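PDB 3O0D: triacylglycerol lipase from Yarrowia lipolytica, which probably hydrolyses the ester bonds of triacylglycerols, as a secreted and glycosylated lipase of the alpha/beta-hydrolase fold. Local coordinates for residues I81-R86 with L169-N174; A111-S116 with N135-I140; T117-D122 with A198-K203; N174-G179 with D202-G207. All blocks are in the same frame, centred on the assembly; numbering follows the deposited sequence. Where two conformers were deposited one is given.

Contact 1: residues I81-R86 with L169-N174; sequences IYLVIR and LLFGIN. With NAG (2-acetamido-2-deoxy-beta-D-glucopyranose), chain H.
Strand 80-87 and helix 163-177 come nearest at Leu83 and Phe171, whose CA atoms lie 9.2 Å apart, a spacing filled by side chains with no hydrogen bond between the two segments. Leu83 places one methyl on the aromatic ring: its CD2 is 3.6 Å from the centroid of the Phe171 ring and 8° off the ring normal. That is a CH-pi contact over the middle of the face, and the near-equal spacing supports it, since Leu83 CD2 lies 3.7 to 4.0 Å from each of the six ring carbons of Phe171. Because CG of Phe171 is anti to the backbone N (chi1 -158°), the ring is carried off the helix toward the strand, where the two side chains meet at about a right angle. A looser apolar contact joins Ile85 CD1 to Phe171 CB at 4.4 Å, nearer the root of the ring. The acetamide methyl C8 of the chain H sugar comes in obliquely, 4.1 Å from Phe171 CZ. Replacing Phe171 by alanine would probably leave Leu83 CD2 without its aromatic partner and open a gap that also borders Thr136 and Leu144 of helix 127-150. This is core packing of the alpha/beta-hydrolase fold: the helix that follows the probable nucleophile elbow covers the central sheet, here on the strand beside 155-161.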
# COMPACT_ATOMS: atom_id res chain seq x y z
N ILE A 81 -7.06 7.04 12.46
CA ILE A 81 -6.07 6.09 13.06
C ILE A 81 -5.25 5.61 11.84
O ILE A 81 -5.80 5.16 10.84
CB ILE A 81 -6.83 4.87 13.65
CG1 ILE A 81 -7.66 5.37 14.85
CG2 ILE A 81 -5.74 3.80 14.13
CD1 ILE A 81 -8.81 4.31 15.32
N TYR A 82 -3.93 5.70 12.00
CA TYR A 82 -3.04 5.27 10.88
C TYR A 82 -2.33 3.95 11.22
O TYR A 82 -1.81 3.88 12.30
CB TYR A 82 -1.93 6.28 10.74
CG TYR A 82 -2.36 7.67 10.35
CD1 TYR A 82 -3.38 7.86 9.46
CD2 TYR A 82 -1.65 8.73 10.83
CE1 TYR A 82 -3.77 9.20 9.09
CE2 TYR A 82 -2.05 10.11 10.50
CZ TYR A 82 -3.08 10.24 9.60
OH TYR A 82 -3.50 11.50 9.23
N LEU A 83 -2.42 2.98 10.32
CA LEU A 83 -1.54 1.81 10.43
C LEU A 83 -0.60 1.91 9.17
O LEU A 83 -1.07 1.96 8.07
CB LEU A 83 -2.38 0.56 10.31
CG LEU A 83 -1.49 -0.73 10.27
CD1 LEU A 83 -0.57 -0.81 11.48
CD2 LEU A 83 -2.46 -1.93 10.22
N VAL A 84 0.72 1.92 9.46
CA VAL A 84 1.68 2.13 8.37
C VAL A 84 2.63 0.95 8.45
O VAL A 84 3.09 0.59 9.54
CB VAL A 84 2.46 3.37 8.65
CG1 VAL A 84 3.68 3.53 7.63
CG2 VAL A 84 1.52 4.66 8.50
N ILE A 85 2.85 0.36 7.27
CA ILE A 85 3.64 -0.90 7.25
C ILE A 85 4.74 -0.78 6.18
O ILE A 85 4.58 -0.12 5.16
CB ILE A 85 2.79 -2.03 6.84
CG1 ILE A 85 1.40 -2.04 7.62
CG2 ILE A 85 3.53 -3.39 7.25
CD1 ILE A 85 0.31 -2.94 6.92
N ARG A 86 5.86 -1.47 6.43
CA ARG A 86 6.94 -1.52 5.46
C ARG A 86 7.47 -2.96 5.56
O ARG A 86 7.14 -3.67 6.48
CB ARG A 86 8.07 -0.50 5.84
CG ARG A 86 8.49 -0.54 7.34
CD ARG A 86 9.89 -0.20 7.76
NE ARG A 86 10.96 -0.76 6.98
CZ ARG A 86 12.24 -0.60 7.32
NH1 ARG A 86 12.56 0.06 8.43
NH2 ARG A 86 13.18 -1.11 6.56
N LEU A 169 -2.68 -3.51 1.66
CA LEU A 169 -3.79 -3.98 0.83
C LEU A 169 -4.52 -5.16 1.52
O LEU A 169 -5.76 -5.11 1.76
CB LEU A 169 -3.38 -4.30 -0.58
CG LEU A 169 -4.47 -4.93 -1.40
CD1 LEU A 169 -5.67 -3.91 -1.47
CD2 LEU A 169 -4.12 -5.42 -2.83
N LEU A 170 -3.73 -6.17 1.92
CA LEU A 170 -4.32 -7.31 2.61
C LEU A 170 -4.87 -6.94 3.97
O LEU A 170 -5.97 -7.45 4.31
CB LEU A 170 -3.22 -8.42 2.79
CG LEU A 170 -2.85 -8.96 1.45
CD1 LEU A 170 -1.68 -10.06 1.66
CD2 LEU A 170 -3.98 -9.55 0.75
N PHE A 171 -4.20 -6.05 4.71
CA PHE A 171 -4.68 -5.69 6.03
C PHE A 171 -5.99 -4.87 5.83
O PHE A 171 -6.97 -5.02 6.64
CB PHE A 171 -3.65 -4.87 6.83
CG PHE A 171 -3.87 -4.93 8.26
CD1 PHE A 171 -3.05 -5.74 9.07
CD2 PHE A 171 -4.97 -4.25 8.85
CE1 PHE A 171 -3.26 -5.85 10.46
CE2 PHE A 171 -5.21 -4.38 10.19
CZ PHE A 171 -4.34 -5.19 11.04
N GLY A 172 -6.04 -4.02 4.79
CA GLY A 172 -7.31 -3.31 4.52
C GLY A 172 -8.48 -4.23 4.16
O GLY A 172 -9.65 -4.06 4.59
N ILE A 173 -8.16 -5.29 3.45
CA ILE A 173 -9.15 -6.29 3.08
C ILE A 173 -9.62 -6.99 4.36
O ILE A 173 -10.87 -7.15 4.52
CB ILE A 173 -8.63 -7.28 2.04
CG1 ILE A 173 -8.49 -6.57 0.67
CG2 ILE A 173 -9.70 -8.44 1.81
CD1 ILE A 173 -7.57 -7.35 -0.24
N ASN A 174 -8.70 -7.35 5.25
CA ASN A 174 -9.02 -7.94 6.60
C ASN A 174 -10.04 -7.01 7.33
O ASN A 174 -11.12 -7.44 7.70
CB ASN A 174 -7.74 -8.11 7.44
CG ASN A 174 -7.96 -7.95 8.87
OD1 ASN A 174 -7.40 -7.04 9.60
ND2 ASN A 174 -8.83 -8.84 9.37
C1 NAG H . -10.68 -9.29 13.53
C2 NAG H . -10.59 -7.75 13.59
C3 NAG H . -11.67 -7.24 14.54
C4 NAG H . -13.05 -7.76 14.14
C5 NAG H . -12.96 -9.27 14.16
C6 NAG H . -14.27 -10.05 13.97
C7 NAG H . -8.35 -6.78 13.27
C8 NAG H . -7.09 -6.28 13.91
N2 NAG H . -9.30 -7.26 14.08
O3 NAG H . -11.62 -5.80 14.54
O4 NAG H . -14.00 -7.38 15.14
O5 NAG H . -11.99 -9.64 13.17
O6 NAG H . -14.95 -9.47 12.91
O7 NAG H . -8.49 -6.79 12.06

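Contact 2: residues A111-S116 with N135-I140; sequences AANISS and NTYNQI. With NAG (2-acetamido-2-deoxy-beta-D-glucopyranose), chain H; NAG (2-acetamido-2-deoxy-beta-D-glucopyranose), chain I.
A chi1 of -174° turns the Tyr137 ring away from its own amide nitrogen and out from helix 127-150 toward Ala112 and Asn113, the two central residues of a type II beta turn running from Ala111 to Ile114. Asn113 takes the positive phi (67°) of the third turn position and opens the glycosylation sequon Asn-Ile-Ser. The covalent link is direct: Asn113 ND2 is 1.4 Å from C1 of the chain H sugar. Two protein atoms approach the tyrosine obliquely, Ala112 CB at 3.6 Å from Tyr137 CD2 and Asn113 CB at 3.5 Å from Tyr137 CE1. The sugar itself joins them, its acetamide methyl C8 lying 3.5 Å from Tyr137 CE1, so the ring touches both the turn and the glycan it carries. With a serine in place of Tyr137, Ala112 CB and the acetamide methyl would probably lose their shared apolar partner, leaving a gap between turn and helix. Hydrogen bonds from the turn's main chain to helix side chains tie it further: Ala112 O with Tyr133 OH, and Ala112 N with Asn134 OD1. Next to Tyr137 in the helix, Asn138 ND2 donates to O6 of the chain I sugar over 2.9 Å, with an N-H...O angle of 153°.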
# COMPACT_ATOMS: atom_id res chain seq x y z
N ALA A 111 -5.36 -16.81 6.09
CA ALA A 111 -4.67 -15.73 6.82
C ALA A 111 -5.40 -15.38 8.11
O ALA A 111 -6.61 -15.65 8.23
CB ALA A 111 -4.62 -14.50 5.93
N ALA A 112 -4.70 -14.75 9.04
CA ALA A 112 -5.27 -14.40 10.35
C ALA A 112 -6.55 -13.54 10.21
O ALA A 112 -6.62 -12.60 9.37
CB ALA A 112 -4.28 -13.66 11.20
N ASN A 113 -7.55 -13.86 11.06
CA ASN A 113 -8.80 -13.09 11.09
C ASN A 113 -9.70 -13.17 9.87
O ASN A 113 -10.74 -12.49 9.82
CB ASN A 113 -8.52 -11.58 11.45
CG ASN A 113 -9.47 -11.08 12.50
OD1 ASN A 113 -9.96 -11.89 13.33
ND2 ASN A 113 -9.79 -9.75 12.49
N ILE A 114 -9.34 -13.98 8.88
CA ILE A 114 -10.19 -14.18 7.75
C ILE A 114 -10.99 -15.47 7.88
O ILE A 114 -10.43 -16.56 7.80
CB ILE A 114 -9.41 -14.24 6.45
CG1 ILE A 114 -8.41 -13.07 6.37
CG2 ILE A 114 -10.32 -14.30 5.29
CD1 ILE A 114 -9.04 -11.64 6.43
N SER A 115 -12.30 -15.35 8.02
CA SER A 115 -13.15 -16.55 8.18
C SER A 115 -13.25 -17.35 6.88
O SER A 115 -13.16 -16.80 5.78
CB SER A 115 -14.54 -16.12 8.68
OG SER A 115 -15.33 -15.66 7.60
N SER A 116 -13.45 -18.66 7.00
CA SER A 116 -13.70 -19.51 5.85
C SER A 116 -14.75 -18.96 4.85
O SER A 116 -14.69 -19.30 3.67
CB SER A 116 -14.09 -20.96 6.31
N ASN A 135 2.16 -11.30 9.60
CA ASN A 135 3.12 -10.77 10.47
C ASN A 135 2.68 -9.38 10.96
O ASN A 135 2.99 -8.98 12.05
CB ASN A 135 4.54 -10.75 9.80
CG ASN A 135 5.60 -10.49 10.75
OD1 ASN A 135 5.77 -11.21 11.84
ND2 ASN A 135 6.42 -9.53 10.45
N THR A 136 1.98 -8.66 10.12
CA THR A 136 1.43 -7.36 10.62
C THR A 136 0.32 -7.64 11.71
O THR A 136 0.41 -7.11 12.80
CB THR A 136 0.77 -6.54 9.51
OG1 THR A 136 1.61 -6.46 8.37
CG2 THR A 136 0.49 -5.05 10.02
N TYR A 137 -0.59 -8.53 11.39
CA TYR A 137 -1.71 -8.86 12.30
C TYR A 137 -1.17 -9.35 13.67
O TYR A 137 -1.55 -8.87 14.77
CB TYR A 137 -2.63 -9.85 11.63
CG TYR A 137 -3.87 -10.09 12.47
CD1 TYR A 137 -5.04 -9.35 12.26
CD2 TYR A 137 -3.82 -10.98 13.51
CE1 TYR A 137 -6.15 -9.54 13.09
CE2 TYR A 137 -4.91 -11.16 14.35
CZ TYR A 137 -6.08 -10.44 14.12
OH TYR A 137 -7.16 -10.68 14.96
N ASN A 138 -0.21 -10.29 13.60
CA ASN A 138 0.28 -10.84 14.84
C ASN A 138 1.03 -9.90 15.67
O ASN A 138 1.12 -10.12 16.88
CB ASN A 138 1.10 -12.12 14.59
CG ASN A 138 0.26 -13.25 14.02
OD1 ASN A 138 0.81 -14.11 13.32
ND2 ASN A 138 -1.02 -13.30 14.31
N GLN A 139 1.61 -8.79 15.09
CA GLN A 139 2.33 -7.83 15.88
C GLN A 139 1.50 -6.65 16.41
O GLN A 139 1.83 -6.06 17.42
CB GLN A 139 3.50 -7.21 15.08
CG GLN A 139 4.69 -8.24 14.76
CD GLN A 139 5.81 -7.53 14.07
OE1 GLN A 139 6.64 -6.87 14.70
NE2 GLN A 139 5.82 -7.62 12.77
N ILE A 140 0.47 -6.33 15.67
CA ILE A 140 -0.27 -5.06 15.94
C ILE A 140 -1.79 -5.17 16.00
O ILE A 140 -2.45 -4.23 16.47
CB ILE A 140 0.14 -3.94 14.96
CG1 ILE A 140 -0.03 -2.55 15.59
CG2 ILE A 140 -0.57 -4.08 13.65
CD1 ILE A 140 0.80 -2.27 16.76
C1 NAG H . -10.68 -9.29 13.53
C2 NAG H . -10.59 -7.75 13.59
C3 NAG H . -11.67 -7.24 14.54
C4 NAG H . -13.05 -7.76 14.14
C5 NAG H . -12.96 -9.27 14.16
C6 NAG H . -14.27 -10.05 13.97
C7 NAG H . -8.35 -6.78 13.27
C8 NAG H . -7.09 -6.28 13.91
N2 NAG H . -9.30 -7.26 14.08
O3 NAG H . -11.62 -5.80 14.54
O4 NAG H . -14.00 -7.38 15.14
O5 NAG H . -11.99 -9.64 13.17
O6 NAG H . -14.95 -9.47 12.91
O7 NAG H . -8.49 -6.79 12.06
C1 NAG I . -1.70 -16.47 10.34
C2 NAG I . -1.47 -17.92 9.93
C3 NAG I . -2.44 -18.78 10.74
C4 NAG I . -2.44 -18.50 12.24
C5 NAG I . -2.60 -17.01 12.51
C6 NAG I . -2.30 -16.55 13.93
C7 NAG I . -0.65 -18.30 7.68
C8 NAG I . -0.92 -18.56 6.25
N2 NAG I . -1.69 -18.16 8.53
O3 NAG I . -2.21 -20.18 10.48
O4 NAG I . -3.58 -19.19 12.74
O5 NAG I . -1.65 -16.28 11.73
O6 NAG I . -3.00 -15.34 14.10
O7 NAG I . 0.50 -18.21 8.06

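Contact 3: residues T117-D122 with A198-K203; sequences TATCDD and ANWVDK
Trp200, on helix 195-206, packs against Ala118, Thr119 and Cys120 in the disulfide-bearing loop between the paired strands 105-107 and 124-126; Cys120 is bonded to Cys123 in a known structure of this lipase. The segments are nearest at Cys120 and Trp200, whose CA atoms are 7.0 Å apart, and the indole accounts for the helix side of the contact. Extended from the helix by a chi1 of 170°, it reaches across to the loop. One face receives backbone: Thr119 CA stands above the plane toward its rim, 3.8 Å from Trp200 CZ2, and Cys120 N lies over the same face, 4.0 Å from Trp200 NE1. Thr119 adds a methyl, CG2, at 3.9 Å from Trp200 CH2, while its OG1 makes a weak hydrogen bond to Asn107. Ala118 O approaches the six-membered part obliquely, 3.2 Å from Trp200 CZ2. The sulfur meets the side chain nearer its root: Cys120 SG is 3.9 Å from Trp200 CB and 4.8 Å from the centroid of the five-membered ring. At 36° off the ring normal this is an oblique sulfur-aromatic contact, not a stack over the centre. Ile173 and Val177 of helix 163-177 also touch the indole, which thus joins the loop to two helices. No hydrogen bond crosses between the segments, and Cys120 N is buried without a partner anywhere in the model. The contact therefore rests on dispersion and on the polarisable indole and sulfur, and the pi cloud beneath Cys120 N may repay part of the cost of burying that amide.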
# COMPACT_ATOMS: atom_id res chain seq x y z
N THR A 117 -15.69 -18.12 5.27
CA THR A 117 -16.70 -17.62 4.32
C THR A 117 -16.52 -16.17 3.76
O THR A 117 -17.29 -15.71 2.89
CB THR A 117 -18.11 -17.81 4.91
OG1 THR A 117 -18.21 -17.13 6.16
CG2 THR A 117 -18.38 -19.31 5.13
N ALA A 118 -15.49 -15.48 4.24
CA ALA A 118 -15.20 -14.09 3.88
C ALA A 118 -14.68 -13.89 2.44
O ALA A 118 -14.95 -12.85 1.83
CB ALA A 118 -14.22 -13.51 4.87
N THR A 119 -13.95 -14.86 1.91
CA THR A 119 -13.36 -14.73 0.56
C THR A 119 -14.04 -15.60 -0.51
O THR A 119 -14.76 -16.53 -0.21
CB THR A 119 -11.87 -15.16 0.59
OG1 THR A 119 -11.78 -16.46 1.18
CG2 THR A 119 -11.11 -14.25 1.42
N CYS A 120 -13.78 -15.31 -1.77
CA CYS A 120 -14.22 -16.17 -2.87
C CYS A 120 -13.40 -17.49 -2.88
O CYS A 120 -12.26 -17.54 -2.42
CB CYS A 120 -14.15 -15.38 -4.18
SG CYS A 120 -12.55 -15.14 -4.94
N ASP A 121 -13.95 -18.60 -3.36
CA ASP A 121 -13.14 -19.83 -3.32
C ASP A 121 -11.86 -19.73 -4.18
O ASP A 121 -10.88 -20.39 -3.87
CB ASP A 121 -13.93 -21.10 -3.71
CG ASP A 121 -15.36 -21.10 -3.17
OD1 ASP A 121 -15.65 -20.56 -2.04
OD2 ASP A 121 -16.20 -21.69 -3.92
N ASP A 122 -11.85 -18.89 -5.21
CA ASP A 122 -10.66 -18.76 -6.03
C ASP A 122 -9.84 -17.44 -5.68
O ASP A 122 -9.23 -16.84 -6.54
CB ASP A 122 -11.03 -18.89 -7.49
CG ASP A 122 -9.82 -19.05 -8.40
OD1 ASP A 122 -8.78 -19.67 -7.99
OD2 ASP A 122 -9.93 -18.52 -9.54
N ALA A 198 -8.16 -10.53 -7.57
CA ALA A 198 -8.19 -9.11 -8.07
C ALA A 198 -9.66 -8.69 -8.30
O ALA A 198 -10.05 -7.59 -7.95
CB ALA A 198 -7.40 -9.04 -9.36
N ASN A 199 -10.46 -9.54 -8.94
CA ASN A 199 -11.83 -9.17 -9.25
C ASN A 199 -12.70 -9.11 -8.01
O ASN A 199 -13.61 -8.24 -7.94
CB ASN A 199 -12.40 -10.11 -10.31
CG ASN A 199 -11.72 -9.93 -11.67
OD1 ASN A 199 -11.36 -10.92 -12.34
ND2 ASN A 199 -11.54 -8.67 -12.11
N TRP A 200 -12.38 -9.94 -7.02
CA TRP A 200 -13.11 -9.96 -5.80
C TRP A 200 -12.82 -8.67 -5.01
O TRP A 200 -13.76 -8.02 -4.51
CB TRP A 200 -12.77 -11.23 -5.03
CG TRP A 200 -13.32 -11.22 -3.59
CD1 TRP A 200 -14.63 -11.46 -3.21
CD2 TRP A 200 -12.60 -11.00 -2.40
NE1 TRP A 200 -14.74 -11.39 -1.87
CE2 TRP A 200 -13.53 -11.09 -1.34
CE3 TRP A 200 -11.27 -10.71 -2.11
CZ2 TRP A 200 -13.14 -10.95 0.00
CZ3 TRP A 200 -10.90 -10.54 -0.79
CH2 TRP A 200 -11.83 -10.65 0.26
N VAL A 201 -11.53 -8.28 -4.95
CA VAL A 201 -11.11 -7.00 -4.34
C VAL A 201 -11.85 -5.85 -5.06
O VAL A 201 -12.34 -4.93 -4.36
CB VAL A 201 -9.62 -6.84 -4.43
CG1 VAL A 201 -9.23 -5.33 -4.04
CG2 VAL A 201 -8.96 -7.83 -3.46
N ASP A 202 -11.97 -5.86 -6.37
CA ASP A 202 -12.65 -4.75 -7.08
C ASP A 202 -14.15 -4.74 -6.64
O ASP A 202 -14.74 -3.72 -6.39
CB ASP A 202 -12.58 -4.90 -8.58
CG ASP A 202 -11.26 -4.43 -9.20
OD1 ASP A 202 -10.40 -3.92 -8.40
OD2 ASP A 202 -11.04 -4.63 -10.44
N LYS A 203 -14.78 -5.93 -6.56
CA LYS A 203 -16.17 -5.93 -6.10
C LYS A 203 -16.28 -5.40 -4.69
O LYS A 203 -17.23 -4.68 -4.38
CB LYS A 203 -16.72 -7.38 -6.17
CG LYS A 203 -16.89 -7.85 -7.56
CD LYS A 203 -17.56 -9.28 -7.62
CE LYS A 203 -16.96 -10.11 -8.74
NZ LYS A 203 -17.77 -11.30 -9.31

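Contact 4: residues N174-G179 with D202-G207; sequences NLKVNG and DKLFFG. With NAG (2-acetamido-2-deoxy-beta-D-glucopyranose), chain H.
Apolar packing comes first, and Leu204 is at its centre. The side chains of Lys176 and Leu204 run antiparallel alongside one another, bringing Lys176 CG within 3.7 Å of Leu204 CG. Val177 crosses the same leucine at about a right angle, its CG1 lying 4.1 Å from Leu204 CD1. The second kind is CH-pi. The lysine chain bends at chi2 (82°) and chi3, which carries its CE over one face of Phe205, 4.0 Å from the ring centroid and 19° off the normal, displaced toward the rim. Lys176 CE also sits 3.7 Å from Leu204 O; CG and CE, rather than the ammonium, make the closest approaches, and no hydrogen bond joins the segments. A third kind is local to the end of helix 163-177. A Schellman motif terminates it: Gly179, at a phi of 96°, is the C-prime residue and gives a weak bond from Gly179 N to Lys176 O (3.3 Å), alongside His180 N to Leu175 O. Near this helix end the glycan makes a packing contact, O7 of the chain H sugar lying 3.6 Å from Leu175 CD2. Such pairing of helices is that of consecutive beta-alpha-beta crossovers in an alpha/beta-hydrolase: helix 163-177 connects parallel strands 155-161 and 183-187, and helix 195-206 connects 183-187 to 222-227.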
# COMPACT_ATOMS: atom_id res chain seq x y z
N ASN A 174 -8.70 -7.35 5.25
CA ASN A 174 -9.02 -7.94 6.60
C ASN A 174 -10.04 -7.01 7.33
O ASN A 174 -11.12 -7.44 7.70
CB ASN A 174 -7.74 -8.11 7.44
CG ASN A 174 -7.96 -7.95 8.87
OD1 ASN A 174 -7.40 -7.04 9.60
ND2 ASN A 174 -8.83 -8.84 9.37
N LEU A 175 -9.70 -5.73 7.44
CA LEU A 175 -10.55 -4.78 8.20
C LEU A 175 -11.93 -4.65 7.53
O LEU A 175 -12.96 -4.58 8.22
CB LEU A 175 -9.86 -3.41 8.24
CG LEU A 175 -8.72 -3.37 9.23
CD1 LEU A 175 -7.90 -1.98 9.07
CD2 LEU A 175 -9.10 -3.54 10.71
N LYS A 176 -11.96 -4.59 6.21
CA LYS A 176 -13.15 -4.40 5.44
C LYS A 176 -14.11 -5.63 5.50
O LYS A 176 -15.28 -5.49 5.80
CB LYS A 176 -12.75 -4.10 4.00
CG LYS A 176 -13.87 -4.18 3.01
CD LYS A 176 -14.67 -2.95 2.97
CE LYS A 176 -14.49 -2.25 1.63
NZ LYS A 176 -15.40 -1.09 1.55
N VAL A 177 -13.61 -6.83 5.32
CA VAL A 177 -14.48 -7.97 5.53
C VAL A 177 -14.87 -8.18 7.01
O VAL A 177 -15.83 -8.84 7.27
CB VAL A 177 -13.93 -9.32 4.94
CG1 VAL A 177 -13.67 -9.24 3.52
CG2 VAL A 177 -12.84 -9.80 5.68
N ASN A 178 -14.12 -7.62 7.93
CA ASN A 178 -14.44 -7.75 9.36
C ASN A 178 -15.22 -6.58 9.95
O ASN A 178 -15.18 -6.35 11.16
CB ASN A 178 -13.23 -8.08 10.22
CG ASN A 178 -12.74 -9.51 9.95
OD1 ASN A 178 -11.61 -9.75 9.46
ND2 ASN A 178 -13.62 -10.48 10.23
N GLY A 179 -15.88 -5.85 9.05
CA GLY A 179 -16.91 -4.86 9.47
C GLY A 179 -16.45 -3.43 9.61
O GLY A 179 -17.17 -2.59 10.19
N ASP A 202 -11.97 -5.86 -6.37
CA ASP A 202 -12.65 -4.75 -7.08
C ASP A 202 -14.15 -4.74 -6.64
O ASP A 202 -14.74 -3.72 -6.39
CB ASP A 202 -12.58 -4.90 -8.58
CG ASP A 202 -11.26 -4.43 -9.20
OD1 ASP A 202 -10.40 -3.92 -8.40
OD2 ASP A 202 -11.04 -4.63 -10.44
N LYS A 203 -14.78 -5.93 -6.56
CA LYS A 203 -16.17 -5.93 -6.10
C LYS A 203 -16.28 -5.40 -4.69
O LYS A 203 -17.23 -4.68 -4.38
CB LYS A 203 -16.72 -7.38 -6.17
CG LYS A 203 -16.89 -7.85 -7.56
CD LYS A 203 -17.56 -9.28 -7.62
CE LYS A 203 -16.96 -10.11 -8.74
NZ LYS A 203 -17.77 -11.30 -9.31
N LEU A 204 -15.34 -5.77 -3.81
CA LEU A 204 -15.36 -5.47 -2.42
C LEU A 204 -15.24 -3.95 -2.29
O LEU A 204 -15.98 -3.30 -1.54
CB LEU A 204 -14.27 -6.21 -1.65
CG LEU A 204 -14.09 -6.08 -0.15
CD1 LEU A 204 -15.26 -6.75 0.67
CD2 LEU A 204 -12.81 -6.72 0.29
N PHE A 205 -14.29 -3.36 -3.02
CA PHE A 205 -14.04 -1.93 -2.79
C PHE A 205 -14.77 -1.00 -3.70
O PHE A 205 -14.98 0.16 -3.30
CB PHE A 205 -12.51 -1.59 -2.89
CG PHE A 205 -11.77 -1.89 -1.64
CD1 PHE A 205 -11.65 -0.93 -0.62
CD2 PHE A 205 -11.19 -3.13 -1.42
CE1 PHE A 205 -10.98 -1.20 0.57
CE2 PHE A 205 -10.51 -3.39 -0.28
CZ PHE A 205 -10.37 -2.44 0.74
N PHE A 206 -15.04 -1.41 -4.92
CA PHE A 206 -15.62 -0.50 -5.92
C PHE A 206 -17.03 -0.91 -6.29
O PHE A 206 -17.74 -0.23 -7.05
CB PHE A 206 -14.75 -0.45 -7.17
CG PHE A 206 -13.32 0.00 -6.87
CD1 PHE A 206 -13.04 1.32 -6.43
CD2 PHE A 206 -12.27 -0.82 -7.09
CE1 PHE A 206 -11.71 1.68 -6.16
CE2 PHE A 206 -10.95 -0.47 -6.78
CZ PHE A 206 -10.68 0.79 -6.32
N GLY A 207 -17.41 -2.07 -5.78
CA GLY A 207 -18.76 -2.58 -5.94
C GLY A 207 -19.11 -3.32 -7.24
O GLY A 207 -20.25 -3.77 -7.36
C1 NAG H . -10.68 -9.29 13.53
C2 NAG H . -10.59 -7.75 13.59
C3 NAG H . -11.67 -7.24 14.54
C4 NAG H . -13.05 -7.76 14.14
C5 NAG H . -12.96 -9.27 14.16
C6 NAG H . -14.27 -10.05 13.97
C7 NAG H . -8.35 -6.78 13.27
C8 NAG H . -7.09 -6.28 13.91
N2 NAG H . -9.30 -7.26 14.08
O3 NAG H . -11.62 -5.80 14.54
O4 NAG H . -14.00 -7.38 15.14
O5 NAG H . -11.99 -9.64 13.17
O6 NAG H . -14.95 -9.47 12.91
O7 NAG H . -8.49 -6.79 12.06

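Overall arrangement
From the N terminus, strand segment 81-86 opens contact 1, which closes at 169-174 and ties the central sheet to helix 163-177. Contact 2, from 111-116 to 135-140, lies wholly within that span and brings a glycosylated turn onto helix 127-150. Contact 3 starts inside both spans and ends beyond them at 198-203, so it crosses contacts 1 and 2. Contact 4 begins at Asn174, where contact 1 ends, and finishes on helix 195-206, overlapping contact 3 at Asp202 and Lys203. Ile173 packs on Trp200 and Leu204, linking contact 1 to contacts 3 and 4. The chain H sugar touches contacts 1, 2 and 4.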